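PDB 3ZPJ: Ton_1535 from Thermococcus onnurineus, which is of unknown function but folds as an all-helical alpha-solenoid whose otherwise normal course contains an unusual left-handed helical turn. Local coordinates for residues 172-176 against 207-211; 212-218 against 233-238. All coordinates share one frame; numbering follows the deposited sequence.

How the contacts relate
The two contacts follow one another along the chain: contact 1 ends at Tyr211 and contact 2 begins at Asp212, within the linker from helix 194-209 to helix 216-223. Their centres are 11 Å apart, and they touch directly. Ser174 N lies 3.1 Å from Gly214 O, a probable hydrogen bond from the start of helix 174-190 to the linker. Beside it, Leu172 O packs 3.7 Å from Pro216 CB. Contact 1 is the more central, about 6 Å from the centre of the chain against about 12 Å for contact 2. No ligand or functional site is identified, and both contacts are structural packing between helices consecutive in the chain.

Contact 1 (172-176 against 207-211); sequences LPSNE and AKTVY
Ser174 and Ala207 bring the start of helix 174-190 against the end of helix 194-209, with their CA atoms 5.0 Å apart. Two small side chains at this point are compatible with so close a backbone approach. Traced outward, Ser174 begins with CB, which lies 3.4 Å from Ala207 O and 4.0 Å from Tyr211 CD1, at an oblique angle to the ring. The hydroxyl is turned away from its own carbonyl carbon (chi1 -72°), which points OG at two main-chain oxygens lying to one side of it, Val210 O at 2.9 Å and Ala207 O at 3.1 Å. One hydroxyl proton thus has two acceptors within hydrogen-bonding distance, both where the chain finishes helix 194-209 and Val210 departs from helical geometry. OG also rests 3.7 Å from the methyl of Ala207.

Next to this buried polar site, Tyr211 reaches across with the end of its side chain. Its CG stands opposite the backbone N (chi1 -168°), and the ring passes obliquely along Ser174 and Asn175, bringing OH to 3.3 Å from Asn175 CB in a packing contact at the exposed margin.

The contact thus joins two consecutive solenoid helices, a serine hydroxyl meeting main-chain carbonyls at a helix end. Further along helix 174-190, Met178 also packs on Ala207; from helix 216-223, Arg219 touches Ser174 and Ala207. Helix 240-256 supplies Trp253 to Val210 and Glu249, whose carboxylate accepts a hydrogen bond from Tyr211 N.

Contact 2 (212-218 against 233-238); sequences DVGLPQI and IIKKKY
From Asp212 to Ile218 and from Ile233 to Tyr238 the two segments run in roughly opposite directions, with Val213 and Ile234 CA atoms 7.4 Å apart and those of Ile218 and Ile233 at 7.2 Å. In 212-218 the backbone makes an inverse gamma turn centred on Gly214, closed by Leu215 N to Val213 O at 2.7 Å, before helix 216-223 starts with Leu215 at its N-cap position. The opposing segment is the last part of helix 227-237, which Tyr238 leaves.

Tyr238 carries one end of the interface. Val213 CG1 sits over one face of its ring, 4.0 Å from the centroid and 21° off the normal, a CH-pi contact displaced toward the rim. Leu215 meets the phenol from the opposite direction, its CG 3.7 Å from Tyr238 OH and both methyls close by. At the other end, Ile218 and Ile233 run past each other in opposite senses. Ile218 holds CG1 beside its backbone N (chi1 -78°), and from there CD1 comes to 3.9 Å from Ile233 CG2 and also against Ile234 CG1, while Ile234 CD1 crosses to Val213 CG2. At the exposed margin Gln217 packs through CG on Ile233 CD1 and through its amide NE2 on Lys237 CE, while Lys237 CD lies on Leu215 CD1.

No hydrogen bond or salt bridge joins the segments. Cohesion accordingly rests on 401 Å² of mainly apolar burial, joining the start of helix 216-223, with the linker before it, to the end of helix 227-237, the next helix in the chain.

Contact 1 (172-176 against 207-211)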
loop_
_atom_site.group_PDB
_atom_site.type_symbol
_atom_site.label_atom_id
_atom_site.label_comp_id
_atom_site.label_asym_id
_atom_site.label_seq_id
_atom_site.Cartn_x
_atom_site.Cartn_y
_atom_site.Cartn_z
ATOM N N LEU A 172 -2.954 0.110 1.511
ATOM C CA LEU A 172 -2.243 -0.914 2.277
ATOM C C LEU A 172 -0.798 -0.548 2.561
ATOM O O LEU A 172 -0.205 0.269 1.857
ATOM C CB LEU A 172 -2.276 -2.244 1.529
ATOM C CG LEU A 172 -3.667 -2.861 1.430
ATOM C CD1 LEU A 172 -3.658 -4.059 0.485
ATOM C CD2 LEU A 172 -4.193 -3.255 2.806
ATOM N N PRO A 173 -0.221 -1.149 3.605
ATOM C CA PRO A 173 1.225 -1.001 3.777
ATOM C C PRO A 173 1.974 -1.732 2.653
ATOM O O PRO A 173 1.416 -2.661 2.035
ATOM C CB PRO A 173 1.485 -1.669 5.133
ATOM C CG PRO A 173 0.354 -2.660 5.288
ATOM C CD PRO A 173 -0.833 -1.955 4.677
ATOM N N SER A 174 3.216 -1.314 2.405
ATOM C CA SER A 174 4.030 -1.819 1.294
ATOM C C SER A 174 4.034 -3.342 1.165
ATOM O O SER A 174 3.877 -3.862 0.062
ATOM C CB SER A 174 5.487 -1.307 1.368
ATOM O OG SER A 174 5.596 0.081 1.056
ATOM N N ASN A 175 4.213 -4.068 2.265
ATOM C CA ASN A 175 4.339 -5.520 2.130
ATOM C C ASN A 175 3.037 -6.136 1.632
ATOM O O ASN A 175 3.043 -7.079 0.853
ATOM C CB ASN A 175 4.797 -6.189 3.428
ATOM C CG ASN A 175 3.820 -5.989 4.553
ATOM O OD1 ASN A 175 3.177 -4.948 4.654
ATOM N ND2 ASN A 175 3.693 -6.987 5.403
ATOM N N GLU A 176 1.919 -5.571 2.060
ATOM C CA GLU A 176 0.633 -6.075 1.620
ATOM C C GLU A 176 0.244 -5.492 0.271
ATOM O O GLU A 176 -0.404 -6.160 -0.523
ATOM C CB GLU A 176 -0.433 -5.816 2.687
ATOM C CG GLU A 176 -0.168 -6.592 3.981
ATOM C CD GLU A 176 -1.034 -6.113 5.143
ATOM O OE1 GLU A 176 -1.822 -5.151 4.954
ATOM O OE2 GLU A 176 -0.923 -6.699 6.246
ATOM N N ALA A 207 6.897 1.654 -3.263
ATOM C CA ALA A 207 6.599 0.676 -2.226
ATOM C C ALA A 207 7.830 -0.185 -1.901
ATOM O O ALA A 207 8.052 -0.541 -0.750
ATOM C CB ALA A 207 5.416 -0.213 -2.617
ATOM N N LYS A 208 8.621 -0.511 -2.921
ATOM C CA LYS A 208 9.817 -1.331 -2.731
ATOM C C LYS A 208 10.913 -0.578 -1.994
ATOM O O LYS A 208 11.636 -1.162 -1.200
ATOM C CB LYS A 208 10.370 -1.831 -4.072
ATOM C CG LYS A 208 9.843 -3.178 -4.498
ATOM C CD LYS A 208 10.244 -3.497 -5.935
ATOM C CE LYS A 208 9.464 -4.700 -6.463
ATOM N NZ LYS A 208 9.677 -4.920 -7.938
ATOM N N THR A 209 11.030 0.716 -2.266
ATOM C CA THR A 209 12.092 1.537 -1.697
ATOM C C THR A 209 11.766 1.884 -0.250
ATOM O O THR A 209 12.609 1.758 0.640
ATOM C CB THR A 209 12.250 2.855 -2.462
ATOM O OG1 THR A 209 12.367 2.592 -3.869
ATOM C CG2 THR A 209 13.484 3.613 -1.963
ATOM N N VAL A 210 10.546 2.348 -0.021
ATOM C CA VAL A 210 10.102 2.695 1.326
ATOM C C VAL A 210 9.167 1.578 1.798
ATOM O O VAL A 210 7.944 1.646 1.616
ATOM C CB VAL A 210 9.374 4.040 1.326
ATOM C CG1 VAL A 210 9.114 4.493 2.744
ATOM C CG2 VAL A 210 10.208 5.085 0.611
ATOM N N TYR A 211 9.769 0.550 2.392
ATOM C CA TYR A 211 9.120 -0.727 2.629
ATOM C C TYR A 211 8.754 -0.906 4.091
ATOM O O TYR A 211 7.590 -1.114 4.419
ATOM C CB TYR A 211 10.057 -1.864 2.208
ATOM C CG TYR A 211 9.389 -3.220 2.133
ATOM C CD1 TYR A 211 8.712 -3.609 0.989
ATOM C CD2 TYR A 211 9.454 -4.123 3.202
ATOM C CE1 TYR A 211 8.110 -4.848 0.902
ATOM C CE2 TYR A 211 8.845 -5.377 3.125
ATOM C CZ TYR A 211 8.172 -5.719 1.959
ATOM O OH TYR A 211 7.547 -6.931 1.832
#

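Contact 2 (212-218 against 233-238)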
loop_
_atom_site.group_PDB
_atom_site.type_symbol
_atom_site.label_atom_id
_atom_site.label_comp_id
_atom_site.label_asym_id
_atom_site.label_seq_id
_atom_site.Cartn_x
_atom_site.Cartn_y
_atom_site.Cartn_z
ATOM N N ASP A 212 9.754 -0.841 4.965
ATOM C CA ASP A 212 9.537 -1.056 6.394
ATOM C C ASP A 212 8.619 0.009 6.977
ATOM O O ASP A 212 7.712 -0.300 7.749
ATOM C CB ASP A 212 10.870 -1.081 7.148
ATOM C CG ASP A 212 11.778 -2.239 6.717
ATOM O OD1 ASP A 212 12.273 -2.220 5.566
ATOM O OD2 ASP A 212 12.010 -3.160 7.533
ATOM N N VAL A 213 8.848 1.265 6.606
ATOM C CA VAL A 213 7.960 2.331 7.051
ATOM C C VAL A 213 6.948 2.728 5.977
ATOM O O VAL A 213 6.384 3.814 6.031
ATOM C CB VAL A 213 8.727 3.600 7.480
ATOM C CG1 VAL A 213 9.695 3.301 8.623
ATOM C CG2 VAL A 213 9.451 4.192 6.295
ATOM N N GLY A 214 6.696 1.848 5.018
ATOM C CA GLY A 214 5.767 2.172 3.949
ATOM C C GLY A 214 4.288 2.206 4.312
ATOM O O GLY A 214 3.477 1.511 3.700
ATOM N N LEU A 215 3.932 2.990 5.323
ATOM C CA LEU A 215 2.533 3.199 5.652
ATOM C C LEU A 215 1.865 3.911 4.489
ATOM O O LEU A 215 2.477 4.756 3.840
ATOM C CB LEU A 215 2.379 4.020 6.929
ATOM C CG LEU A 215 2.919 3.306 8.170
ATOM C CD1 LEU A 215 2.633 4.133 9.411
ATOM C CD2 LEU A 215 2.364 1.880 8.318
ATOM N N PRO A 216 0.599 3.570 4.225
ATOM C CA PRO A 216 -0.075 4.108 3.037
ATOM C C PRO A 216 -0.071 5.637 2.996
ATOM O O PRO A 216 0.085 6.193 1.913
ATOM C CB PRO A 216 -1.499 3.523 3.121
ATOM C CG PRO A 216 -1.642 2.993 4.516
ATOM C CD PRO A 216 -0.260 2.673 5.018
ATOM N N GLN A 217 -0.166 6.302 4.143
ATOM C CA GLN A 217 -0.190 7.772 4.164
ATOM C C GLN A 217 1.209 8.362 3.920
ATOM O O GLN A 217 1.354 9.502 3.462
ATOM C CB GLN A 217 -0.778 8.297 5.481
ATOM C CG GLN A 217 0.033 7.947 6.720
ATOM C CD GLN A 217 -0.409 6.651 7.407
ATOM O OE1 GLN A 217 -0.767 5.648 6.759
ATOM N NE2 GLN A 217 -0.369 6.667 8.736
ATOM N N ILE A 218 2.228 7.568 4.229
ATOM C CA ILE A 218 3.613 7.928 3.961
ATOM C C ILE A 218 3.894 7.789 2.461
ATOM O O ILE A 218 4.451 8.696 1.849
ATOM C CB ILE A 218 4.602 7.068 4.824
ATOM C CG1 ILE A 218 4.648 7.593 6.261
ATOM C CG2 ILE A 218 6.000 7.077 4.249
ATOM C CD1 ILE A 218 5.038 6.542 7.281
ATOM N N ILE A 233 5.872 12.136 9.871
ATOM C CA ILE A 233 5.115 10.984 10.352
ATOM C C ILE A 233 6.053 9.933 10.910
ATOM O O ILE A 233 5.792 9.340 11.959
ATOM C CB ILE A 233 4.271 10.346 9.240
ATOM C CG1 ILE A 233 3.245 11.356 8.721
ATOM C CG2 ILE A 233 3.581 9.109 9.761
ATOM C CD1 ILE A 233 2.598 10.950 7.402
ATOM N N ILE A 234 7.158 9.728 10.204
ATOM C CA ILE A 234 8.167 8.762 10.618
ATOM C C ILE A 234 8.751 9.056 12.018
ATOM O O ILE A 234 8.919 8.135 12.815
ATOM C CB ILE A 234 9.259 8.611 9.537
ATOM C CG1 ILE A 234 8.631 8.100 8.238
ATOM C CG2 ILE A 234 10.336 7.655 9.993
ATOM C CD1 ILE A 234 9.575 8.095 7.067
ATOM N N LYS A 235 9.009 10.330 12.327
ATOM C CA LYS A 235 9.483 10.708 13.663
ATOM C C LYS A 235 8.424 10.449 14.727
ATOM O O LYS A 235 8.738 10.072 15.853
ATOM C CB LYS A 235 9.840 12.188 13.722
ATOM C CG LYS A 235 11.112 12.576 13.026
ATOM C CD LYS A 235 11.413 14.046 13.306
ATOM C CE LYS A 235 12.588 14.551 12.483
ATOM N NZ LYS A 235 12.364 14.466 11.005
ATOM N N LYS A 236 7.168 10.680 14.374
ATOM C CA LYS A 236 6.082 10.465 15.312
ATOM C C LYS A 236 5.887 8.974 15.576
ATOM O O LYS A 236 5.782 8.549 16.722
ATOM C CB LYS A 236 4.787 11.086 14.781
ATOM C CG LYS A 236 3.527 10.661 15.535
ATOM C CD LYS A 236 2.274 10.816 14.662
ATOM C CE LYS A 236 1.060 10.083 15.245
ATOM N NZ LYS A 236 -0.130 10.155 14.341
ATOM N N LYS A 237 5.861 8.179 14.515
ATOM C CA LYS A 237 5.451 6.785 14.628
ATOM C C LYS A 237 6.577 5.768 14.854
ATOM O O LYS A 237 6.309 4.583 15.075
ATOM C CB LYS A 237 4.621 6.376 13.403
ATOM C CG LYS A 237 3.211 6.965 13.388
ATOM C CD LYS A 237 2.243 6.102 12.578
ATOM C CE LYS A 237 0.885 6.772 12.422
ATOM N NZ LYS A 237 0.135 6.869 13.706
ATOM N N TYR A 238 7.827 6.214 14.794
ATOM C CA TYR A 238 8.962 5.300 14.922
ATOM C C TYR A 238 10.114 5.951 15.677
ATOM O O TYR A 238 10.268 7.174 15.647
ATOM C CB TYR A 238 9.463 4.860 13.536
ATOM C CG TYR A 238 8.439 4.137 12.683
ATOM C CD1 TYR A 238 8.113 2.808 12.927
ATOM C CD2 TYR A 238 7.798 4.784 11.629
ATOM C CE1 TYR A 238 7.173 2.143 12.145
ATOM C CE2 TYR A 238 6.858 4.126 10.846
ATOM C CZ TYR A 238 6.552 2.807 11.113
ATOM O OH TYR A 238 5.625 2.145 10.341
#